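PDB 6CHJ: diacylglycerol O-acyltransferase from Marinobacter hydrocarbonoclasticus, which probably transfers the acyl group of acyl-CoA to diacylglycerol, giving triacylglycerol and free CoA, and probably also forms wax esters. Local coordinates for residues Gly309-Thr317 with Ile329-Tyr340; Ala226-Lys234 with Leu278-Leu289. All coordinates share one frame; numbering follows the deposited sequence.

Along the chain from the N terminus, contact 2 comes first: the loop 226-234, ahead of strand 239-247, meets 278-289, closing a loop of 43 residues that holds that strand, helix 248-258 and most of helix 262-280. Contact 1 follows in series, where strand 310-314 meets the end of helix 322-338 across 11 mostly helical residues. Neither loop encloses or crosses the other, and their centres lie about 20 Å apart. They nevertheless touch directly: L315 N lies 2.7 Å from L289 O, and T317 OG1 lies 2.8 Å from L289 N, both probable hydrogen bonds. Strand 290-294, running on from L289, pairs with 310-314 and so joins both contacts through one sheet.

Contact 1: Gly309-Thr317 with Ile329-Tyr340; sequences GVILASLHT and IHHGMEEAKQRY
The Y340 ring meets V310 through its edge: V310 O lies near the ring plane and takes a 2.7 Å hydrogen bond from Y340 OH, the donor tilted 23° from the carbonyl plane. One face of this ring carries the R339 guanidinium, with CZ offset toward the rim, and that guanidinium has A336 CB and Y340 OH at its edge. CD1 of I311 approaches the ring obliquely, 3.7 Å from Y340 CE2, as the two side chains slide past each other in opposite directions. A phenylalanine here would keep the ring but would probably leave V310 O without this hydrogen bond, loosening the tie between the end of the helical segment and the strand. At the far end, the H316 ring has S314 OG over one face, 3.2 Å above its plane, while I329 CG1 sits at the edge in plane, 3.8 Å from H316 ND1. The I329 branch also reaches L315, its CD1 lying 3.4 Å from L315 O.

Between these ends the contact is apolar. I311 sends CG2 anti to its backbone N, with CG1 beside that N (chi1 -57°), and thereby divides its branches: CG2 touches A336 CB at 3.7 Å, whereas CD1 serves Y340. A313 CB meets M333 CG at 3.6 Å, with M333 SD, next along the chain, also near it. Nearest-CA pairs fall in the order I311-A336, A313-M333, L315-I329, evidence that strand and helix run nearly antiparallel, at 158° with axes 7.9 Å apart. Helix 262-280 adjoins the same helix through A271 and D264. Strand 310-314 is outermost within this chain in its mixed sheet, and the helix that follows folds back over it, a beta-alpha layering characteristic of the alpha/beta folds of CoA-dependent acyltransferases.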
loop_
_atom_site.group_PDB
_atom_site.type_symbol
_atom_site.label_atom_id
_atom_site.label_comp_id
_atom_site.label_asym_id
_atom_site.label_seq_id
_atom_site.Cartn_x
_atom_site.Cartn_y
_atom_site.Cartn_z
ATOM N N GLY B 309 12.776 24.388 20.075
ATOM C CA GLY B 309 12.741 25.557 19.206
ATOM C C GLY B 309 12.769 25.202 17.730
ATOM O O GLY B 309 12.983 24.043 17.387
ATOM N N VAL B 310 12.564 26.187 16.853
ATOM C CA VAL B 310 12.569 25.968 15.409
ATOM C C VAL B 310 13.418 27.053 14.742
ATOM O O VAL B 310 13.142 28.251 14.890
ATOM C CB VAL B 310 11.143 25.945 14.832
ATOM C CG1 VAL B 310 11.133 26.359 13.371
ATOM C CG2 VAL B 310 10.539 24.566 14.977
ATOM N N ILE B 311 14.453 26.630 14.011
ATOM C CA ILE B 311 15.356 27.521 13.289
ATOM C C ILE B 311 14.985 27.506 11.812
ATOM O O ILE B 311 14.776 26.436 11.228
ATOM C CB ILE B 311 16.822 27.088 13.466
ATOM C CG1 ILE B 311 17.230 27.033 14.945
ATOM C CG2 ILE B 311 17.742 27.984 12.653
ATOM C CD1 ILE B 311 16.724 28.179 15.783
ATOM N N LEU B 312 14.916 28.687 11.198
ATOM C CA LEU B 312 14.812 28.810 9.746
ATOM C C LEU B 312 16.226 29.144 9.274
ATOM O O LEU B 312 16.587 30.311 9.093
ATOM C CB LEU B 312 13.791 29.868 9.344
ATOM C CG LEU B 312 12.292 29.544 9.506
ATOM C CD1 LEU B 312 11.432 30.794 9.247
ATOM C CD2 LEU B 312 11.835 28.378 8.607
ATOM N N ALA B 313 17.035 28.099 9.096
ATOM C CA ALA B 313 18.455 28.219 8.812
ATOM C C ALA B 313 18.696 28.177 7.310
ATOM O O ALA B 313 18.231 27.262 6.619
ATOM C CB ALA B 313 19.249 27.104 9.498
ATOM N N SER B 314 19.409 29.181 6.811
ATOM C CA SER B 314 19.854 29.177 5.430
ATOM C C SER B 314 20.850 28.050 5.225
ATOM O O SER B 314 21.755 27.851 6.039
ATOM C CB SER B 314 20.509 30.509 5.066
ATOM O OG SER B 314 21.420 30.354 3.984
ATOM N N LEU B 315 20.681 27.313 4.123
ATOM C CA LEU B 315 21.641 26.272 3.787
ATOM C C LEU B 315 22.799 26.780 2.934
ATOM O O LEU B 315 23.800 26.062 2.793
ATOM C CB LEU B 315 20.922 25.111 3.088
ATOM C CG LEU B 315 20.003 24.347 4.060
ATOM C CD1 LEU B 315 19.347 23.163 3.405
ATOM C CD2 LEU B 315 20.755 23.920 5.294
ATOM N N HIS B 316 22.692 27.997 2.378
ATOM C CA HIS B 316 23.779 28.633 1.614
ATOM C C HIS B 316 24.194 27.780 0.423
ATOM O O HIS B 316 25.381 27.578 0.173
ATOM C CB HIS B 316 25.003 28.915 2.493
ATOM C CG HIS B 316 24.761 29.949 3.538
ATOM N ND1 HIS B 316 24.691 29.642 4.878
ATOM C CD2 HIS B 316 24.562 31.286 3.443
ATOM C CE1 HIS B 316 24.454 30.747 5.565
ATOM N NE2 HIS B 316 24.371 31.755 4.717
ATOM N N THR B 317 23.210 27.277 -0.310
ATOM C CA THR B 317 23.474 26.474 -1.493
ATOM C C THR B 317 23.962 27.301 -2.667
ATOM O O THR B 317 24.227 26.738 -3.729
ATOM C CB THR B 317 22.211 25.696 -1.863
ATOM O OG1 THR B 317 21.100 26.607 -1.953
ATOM C CG2 THR B 317 21.948 24.679 -0.785
ATOM N N ILE B 329 26.993 28.457 7.443
ATOM C CA ILE B 329 25.930 27.682 8.083
ATOM C C ILE B 329 26.094 27.721 9.597
ATOM O O ILE B 329 25.117 27.898 10.339
ATOM C CB ILE B 329 25.910 26.228 7.552
ATOM C CG1 ILE B 329 25.377 26.166 6.116
ATOM C CG2 ILE B 329 25.067 25.329 8.451
ATOM C CD1 ILE B 329 25.825 24.935 5.325
ATOM N N HIS B 330 27.331 27.570 10.079
ATOM C CA HIS B 330 27.573 27.508 11.516
ATOM C C HIS B 330 27.140 28.801 12.204
ATOM O O HIS B 330 26.336 28.779 13.146
ATOM C CB HIS B 330 29.052 27.211 11.779
ATOM C CG HIS B 330 29.541 27.680 13.113
ATOM N ND1 HIS B 330 30.763 28.299 13.279
ATOM C CD2 HIS B 330 28.987 27.606 14.347
ATOM C CE1 HIS B 330 30.934 28.596 14.555
ATOM N NE2 HIS B 330 29.865 28.194 15.223
ATOM N N HIS B 331 27.668 29.945 11.741
ATOM C CA HIS B 331 27.296 31.217 12.347
ATOM C C HIS B 331 25.828 31.531 12.111
ATOM O O HIS B 331 25.170 32.106 12.989
ATOM C CB HIS B 331 28.193 32.348 11.815
ATOM C CG HIS B 331 29.596 32.302 12.341
ATOM N ND1 HIS B 331 30.698 32.202 11.518
ATOM C CD2 HIS B 331 30.071 32.312 13.611
ATOM C CE1 HIS B 331 31.794 32.160 12.260
ATOM N NE2 HIS B 331 31.441 32.225 13.532
ATOM N N GLY B 332 25.295 31.143 10.948
ATOM C CA GLY B 332 23.902 31.422 10.670
ATOM C C GLY B 332 22.960 30.736 11.641
ATOM O O GLY B 332 21.910 31.285 11.984
ATOM N N MET B 333 23.323 29.542 12.110
ATOM C CA MET B 333 22.474 28.831 13.057
ATOM C C MET B 333 22.760 29.252 14.493
ATOM O O MET B 333 21.832 29.378 15.302
ATOM C CB MET B 333 22.646 27.310 12.895
ATOM C CG MET B 333 22.168 26.800 11.552
ATOM S SD MET B 333 21.855 25.035 11.486
ATOM C CE MET B 333 23.520 24.377 11.684
ATOM N N GLU B 334 24.039 29.460 14.809
ATOM C CA GLU B 334 24.422 30.058 16.085
ATOM C C GLU B 334 23.622 31.329 16.364
ATOM O O GLU B 334 23.004 31.476 17.427
ATOM C CB GLU B 334 25.923 30.357 16.058
ATOM C CG GLU B 334 26.545 30.845 17.346
ATOM C CD GLU B 334 28.071 30.844 17.252
ATOM O OE1 GLU B 334 28.665 31.902 16.906
ATOM O OE2 GLU B 334 28.677 29.770 17.490
ATOM N N GLU B 335 23.602 32.247 15.395
ATOM C CA GLU B 335 22.907 33.517 15.564
ATOM C C GLU B 335 21.393 33.343 15.577
ATOM O O GLU B 335 20.693 34.099 16.263
ATOM C CB GLU B 335 23.342 34.485 14.458
ATOM C CG GLU B 335 24.797 34.938 14.617
ATOM C CD GLU B 335 25.445 35.419 13.319
ATOM O OE1 GLU B 335 24.714 35.917 12.436
ATOM O OE2 GLU B 335 26.689 35.297 13.185
ATOM N N ALA B 336 20.863 32.359 14.841
ATOM C CA ALA B 336 19.414 32.170 14.819
ATOM C C ALA B 336 18.909 31.563 16.122
ATOM O O ALA B 336 17.789 31.870 16.555
ATOM C CB ALA B 336 19.004 31.304 13.629
ATOM N N LYS B 337 19.710 30.706 16.756
ATOM C CA LYS B 337 19.321 30.193 18.061
ATOM C C LYS B 337 19.359 31.303 19.115
ATOM O O LYS B 337 18.525 31.321 20.025
ATOM C CB LYS B 337 20.225 29.007 18.436
ATOM C CG LYS B 337 19.961 28.344 19.796
ATOM C CD LYS B 337 20.529 29.173 20.934
ATOM C CE LYS B 337 20.319 28.557 22.287
ATOM N NZ LYS B 337 21.015 29.467 23.213
ATOM N N GLN B 338 20.311 32.246 19.009
ATOM C CA GLN B 338 20.451 33.273 20.043
ATOM C C GLN B 338 19.246 34.209 20.091
ATOM O O GLN B 338 18.959 34.785 21.143
ATOM C CB GLN B 338 21.744 34.058 19.831
ATOM C CG GLN B 338 23.003 33.288 20.229
ATOM C CD GLN B 338 22.986 32.821 21.683
ATOM O OE1 GLN B 338 22.371 31.805 22.019
ATOM N NE2 GLN B 338 23.669 33.563 22.551
ATOM N N ARG B 339 18.513 34.347 18.984
ATOM C CA ARG B 339 17.239 35.057 18.969
ATOM C C ARG B 339 16.218 34.366 19.880
ATOM O O ARG B 339 15.097 34.852 20.056
ATOM C CB ARG B 339 16.735 35.156 17.522
ATOM C CG ARG B 339 15.443 35.948 17.293
ATOM C CD ARG B 339 14.731 35.497 16.009
ATOM N NE ARG B 339 14.281 34.099 16.065
ATOM C CZ ARG B 339 14.948 33.060 15.549
ATOM N NH1 ARG B 339 16.113 33.240 14.932
ATOM N NH2 ARG B 339 14.456 31.831 15.654
ATOM N N TYR B 340 16.597 33.231 20.470
ATOM C CA TYR B 340 15.771 32.533 21.448
ATOM C C TYR B 340 16.285 32.660 22.873
ATOM O O TYR B 340 15.618 32.175 23.794
ATOM C CB TYR B 340 15.675 31.037 21.106
ATOM C CG TYR B 340 14.765 30.726 19.952
ATOM C CD1 TYR B 340 13.719 31.572 19.627
ATOM C CD2 TYR B 340 14.953 29.588 19.185
ATOM C CE1 TYR B 340 12.882 31.297 18.573
ATOM C CE2 TYR B 340 14.121 29.302 18.131
ATOM C CZ TYR B 340 13.084 30.159 17.830
ATOM O OH TYR B 340 12.242 29.884 16.777
#

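Contact 2: Ala226-Lys234 with Leu278-Leu289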
loop_
_atom_site.group_PDB
_atom_site.type_symbol
_atom_site.label_atom_id
_atom_site.label_comp_id
_atom_site.label_asym_id
_atom_site.label_seq_id
_atom_site.Cartn_x
_atom_site.Cartn_y
_atom_site.Cartn_z
ATOM N N ALA B 226 12.625 32.123 1.138
ATOM C CA ALA B 226 12.762 30.809 0.505
ATOM C C ALA B 226 12.357 30.828 -0.970
ATOM O O ALA B 226 11.212 31.155 -1.308
ATOM C CB ALA B 226 11.944 29.761 1.260
ATOM N N PRO B 227 13.286 30.430 -1.835
ATOM C CA PRO B 227 13.059 30.512 -3.286
ATOM C C PRO B 227 12.128 29.432 -3.823
ATOM O O PRO B 227 11.986 28.338 -3.273
ATOM C CB PRO B 227 14.466 30.319 -3.867
ATOM C CG PRO B 227 15.169 29.473 -2.833
ATOM C CD PRO B 227 14.625 29.914 -1.494
ATOM N N ARG B 228 11.502 29.750 -4.948
ATOM C CA ARG B 228 10.854 28.710 -5.716
ATOM C C ARG B 228 11.888 27.643 -6.056
ATOM O O ARG B 228 13.027 27.950 -6.412
ATOM C CB ARG B 228 10.211 29.298 -6.970
ATOM C CG ARG B 228 8.823 29.915 -6.704
ATOM C CD ARG B 228 8.057 30.255 -7.983
ATOM N NE ARG B 228 6.653 29.833 -7.921
ATOM C CZ ARG B 228 5.604 30.645 -8.089
ATOM N NH1 ARG B 228 5.793 31.935 -8.337
ATOM N NH2 ARG B 228 4.364 30.165 -8.015
ATOM N N CYS B 229 11.497 26.381 -5.895
ATOM C CA CYS B 229 12.430 25.266 -5.969
ATOM C C CYS B 229 11.691 24.010 -6.392
ATOM O O CYS B 229 10.505 23.836 -6.090
ATOM C CB CYS B 229 13.120 25.023 -4.628
ATOM S SG CYS B 229 14.363 23.724 -4.680
ATOM N N MET B 230 12.417 23.126 -7.076
ATOM C CA MET B 230 11.834 21.874 -7.539
ATOM C C MET B 230 11.376 20.986 -6.373
ATOM O O MET B 230 10.446 20.190 -6.536
ATOM C CB MET B 230 12.833 21.146 -8.447
ATOM C CG MET B 230 13.643 20.081 -7.768
ATOM S SD MET B 230 14.873 19.256 -8.831
ATOM C CE MET B 230 13.927 17.999 -9.678
ATOM N N LEU B 231 11.991 21.112 -5.187
ATOM C CA LEU B 231 11.475 20.404 -4.013
ATOM C C LEU B 231 10.072 20.860 -3.608
ATOM O O LEU B 231 9.426 20.194 -2.794
ATOM C CB LEU B 231 12.408 20.592 -2.808
ATOM C CG LEU B 231 13.915 20.359 -2.992
ATOM C CD1 LEU B 231 14.661 20.555 -1.691
ATOM C CD2 LEU B 231 14.213 18.979 -3.532
ATOM N N ASN B 232 9.574 21.973 -4.136
ATOM C CA ASN B 232 8.420 22.583 -3.494
ATOM C C ASN B 232 7.236 22.679 -4.449
ATOM O O ASN B 232 6.757 23.766 -4.782
ATOM C CB ASN B 232 8.845 23.942 -2.912
ATOM C CG ASN B 232 10.032 23.810 -1.957
ATOM O OD1 ASN B 232 11.149 24.241 -2.262
ATOM N ND2 ASN B 232 9.798 23.195 -0.805
ATOM N N GLN B 233 6.736 21.527 -4.861
ATOM C CA GLN B 233 5.642 21.444 -5.808
ATOM C C GLN B 233 4.729 20.299 -5.377
ATOM O O GLN B 233 5.043 19.548 -4.453
ATOM C CB GLN B 233 6.178 21.246 -7.237
ATOM C CG GLN B 233 7.475 20.436 -7.276
ATOM C CD GLN B 233 8.070 20.295 -8.681
ATOM O OE1 GLN B 233 7.345 20.287 -9.679
ATOM N NE2 GLN B 233 9.396 20.190 -8.759
ATOM N N LYS B 234 3.579 20.190 -6.030
ATOM C CA LYS B 234 2.642 19.114 -5.733
ATOM C C LYS B 234 3.275 17.755 -6.050
ATOM O O LYS B 234 4.035 17.601 -7.014
ATOM C CB LYS B 234 1.342 19.303 -6.533
ATOM C CG LYS B 234 0.437 20.455 -6.009
ATOM C CD LYS B 234 -0.884 20.587 -6.785
ATOM C CE LYS B 234 -2.025 21.178 -5.914
ATOM N NZ LYS B 234 -3.049 20.163 -5.459
ATOM N N LEU B 278 20.613 19.580 -6.969
ATOM C CA LEU B 278 19.858 20.533 -7.772
ATOM C C LEU B 278 20.668 21.058 -8.948
ATOM O O LEU B 278 20.106 21.351 -10.011
ATOM C CB LEU B 278 19.374 21.688 -6.895
ATOM C CG LEU B 278 18.287 21.291 -5.897
ATOM C CD1 LEU B 278 18.150 22.326 -4.781
ATOM C CD2 LEU B 278 16.978 21.098 -6.620
ATOM N N MET B 279 21.981 21.189 -8.792
ATOM C CA MET B 279 22.802 21.492 -9.956
ATOM C C MET B 279 22.672 20.387 -10.986
ATOM O O MET B 279 22.322 20.640 -12.147
ATOM C CB MET B 279 24.256 21.686 -9.546
ATOM C CG MET B 279 24.472 22.950 -8.739
ATOM S SD MET B 279 26.213 23.254 -8.457
ATOM C CE MET B 279 26.620 21.958 -7.285
ATOM N N ASN B 280 22.880 19.135 -10.549
ATOM C CA ASN B 280 22.750 17.997 -11.445
ATOM C C ASN B 280 21.409 17.984 -12.173
ATOM O O ASN B 280 21.334 17.496 -13.304
ATOM C CB ASN B 280 22.960 16.707 -10.662
ATOM C CG ASN B 280 24.427 16.296 -10.595
ATOM O OD1 ASN B 280 24.872 15.445 -11.358
ATOM N ND2 ASN B 280 25.176 16.891 -9.676
ATOM N N GLN B 281 20.346 18.524 -11.568
ATOM C CA GLN B 281 19.063 18.656 -12.266
ATOM C C GLN B 281 18.936 19.957 -13.041
ATOM O O GLN B 281 17.870 20.216 -13.612
ATOM C CB GLN B 281 17.888 18.559 -11.280
ATOM C CG GLN B 281 17.644 17.162 -10.743
ATOM C CD GLN B 281 16.817 16.327 -11.699
ATOM O OE1 GLN B 281 15.675 16.673 -12.025
ATOM N NE2 GLN B 281 17.390 15.223 -12.159
ATOM N N ASP B 282 19.982 20.790 -13.060
ATOM C CA ASP B 282 19.900 22.129 -13.639
ATOM C C ASP B 282 18.773 22.940 -13.015
ATOM O O ASP B 282 18.134 23.754 -13.682
ATOM C CB ASP B 282 19.741 22.067 -15.160
ATOM C CG ASP B 282 21.064 21.824 -15.869
ATOM O OD1 ASP B 282 21.989 22.656 -15.697
ATOM O OD2 ASP B 282 21.182 20.794 -16.574
ATOM N N ALA B 283 18.533 22.718 -11.730
ATOM C CA ALA B 283 17.395 23.295 -11.031
ATOM C C ALA B 283 17.827 23.897 -9.703
ATOM O O ALA B 283 17.034 23.959 -8.759
ATOM C CB ALA B 283 16.300 22.249 -10.817
ATOM N N LEU B 284 19.080 24.329 -9.616
ATOM C CA LEU B 284 19.578 24.980 -8.412
ATOM C C LEU B 284 19.158 26.442 -8.421
ATOM O O LEU B 284 19.488 27.161 -9.370
ATOM C CB LEU B 284 21.097 24.862 -8.322
ATOM C CG LEU B 284 21.750 25.730 -7.247
ATOM C CD1 LEU B 284 21.491 25.151 -5.869
ATOM C CD2 LEU B 284 23.259 25.923 -7.466
ATOM N N PRO B 285 18.424 26.915 -7.414
ATOM C CA PRO B 285 17.982 28.318 -7.405
ATOM C C PRO B 285 19.148 29.271 -7.200
ATOM O O PRO B 285 20.206 28.902 -6.688
ATOM C CB PRO B 285 17.014 28.391 -6.216
ATOM C CG PRO B 285 16.777 26.934 -5.787
ATOM C CD PRO B 285 18.014 26.193 -6.198
ATOM N N GLU B 286 18.926 30.529 -7.598
ATOM C CA GLU B 286 19.934 31.564 -7.377
ATOM C C GLU B 286 20.031 31.932 -5.898
ATOM O O GLU B 286 21.126 31.972 -5.330
ATOM C CB GLU B 286 19.611 32.797 -8.223
ATOM C CG GLU B 286 20.312 34.065 -7.766
ATOM C CD GLU B 286 20.512 35.069 -8.894
ATOM O OE1 GLU B 286 21.508 34.936 -9.650
ATOM O OE2 GLU B 286 19.666 35.988 -9.023
ATOM N N LYS B 287 18.899 32.197 -5.255
ATOM C CA LYS B 287 18.903 32.359 -3.811
ATOM C C LYS B 287 19.170 31.014 -3.128
ATOM O O LYS B 287 18.767 29.954 -3.627
ATOM C CB LYS B 287 17.573 32.933 -3.333
ATOM C CG LYS B 287 17.463 34.457 -3.508
ATOM C CD LYS B 287 16.038 34.964 -3.277
ATOM C CE LYS B 287 15.894 35.662 -1.927
ATOM N NZ LYS B 287 14.482 36.135 -1.690
ATOM N N PRO B 288 19.847 31.028 -1.987
ATOM C CA PRO B 288 20.132 29.774 -1.287
ATOM C C PRO B 288 18.857 29.116 -0.767
ATOM O O PRO B 288 17.822 29.758 -0.561
ATOM C CB PRO B 288 21.042 30.209 -0.136
ATOM C CG PRO B 288 20.681 31.629 0.115
ATOM C CD PRO B 288 20.321 32.204 -1.237
ATOM N N LEU B 289 18.946 27.801 -0.556
ATOM C CA LEU B 289 17.839 27.083 0.054
ATOM C C LEU B 289 17.761 27.389 1.547
ATOM O O LEU B 289 18.779 27.673 2.198
ATOM C CB LEU B 289 17.993 25.582 -0.157
ATOM C CG LEU B 289 17.229 24.969 -1.317
ATOM C CD1 LEU B 289 17.718 25.526 -2.626
ATOM C CD2 LEU B 289 17.414 23.455 -1.279
#
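M230 lays its thioether against L278, Q281 and A283 at the end of helix 262-280. Its chi1 of 97°, displaced from a staggered value, and an extended chi2 bring SD 3.6 Å from L278 CD2 and 3.9 Å from A283 CB, while the bend at chi3 (-83°) turns CE to Q281, 3.2 Å from its OE1. The M230 and Q281 side chains cross at about a right angle, whereas M230 and L278 slide past each other in opposite directions.

C229 holds SG anti to its backbone N, which places the sulfur 4.0 Å from L278 CD1 and within reach of P285 and L289. The same SG accepts a hydrogen bond from L231 N, the N-H...S angle being 162°. L231 CD1 meets L289 CD2 at 4.0 Å. Earlier in the loop, P227 CB packs on P285 CB, and P227 CD lies 3.3 Å from P288 O.

No hydrogen bond crosses between the segments. N375 instead links the loop to neighbouring structure, bonding P227 and N232. Here a loop with a type I beta turn, C229 to N232, packs on a helix end with a Schellman motif at D282 and on the extended, proline-containing connection to strand 290-294.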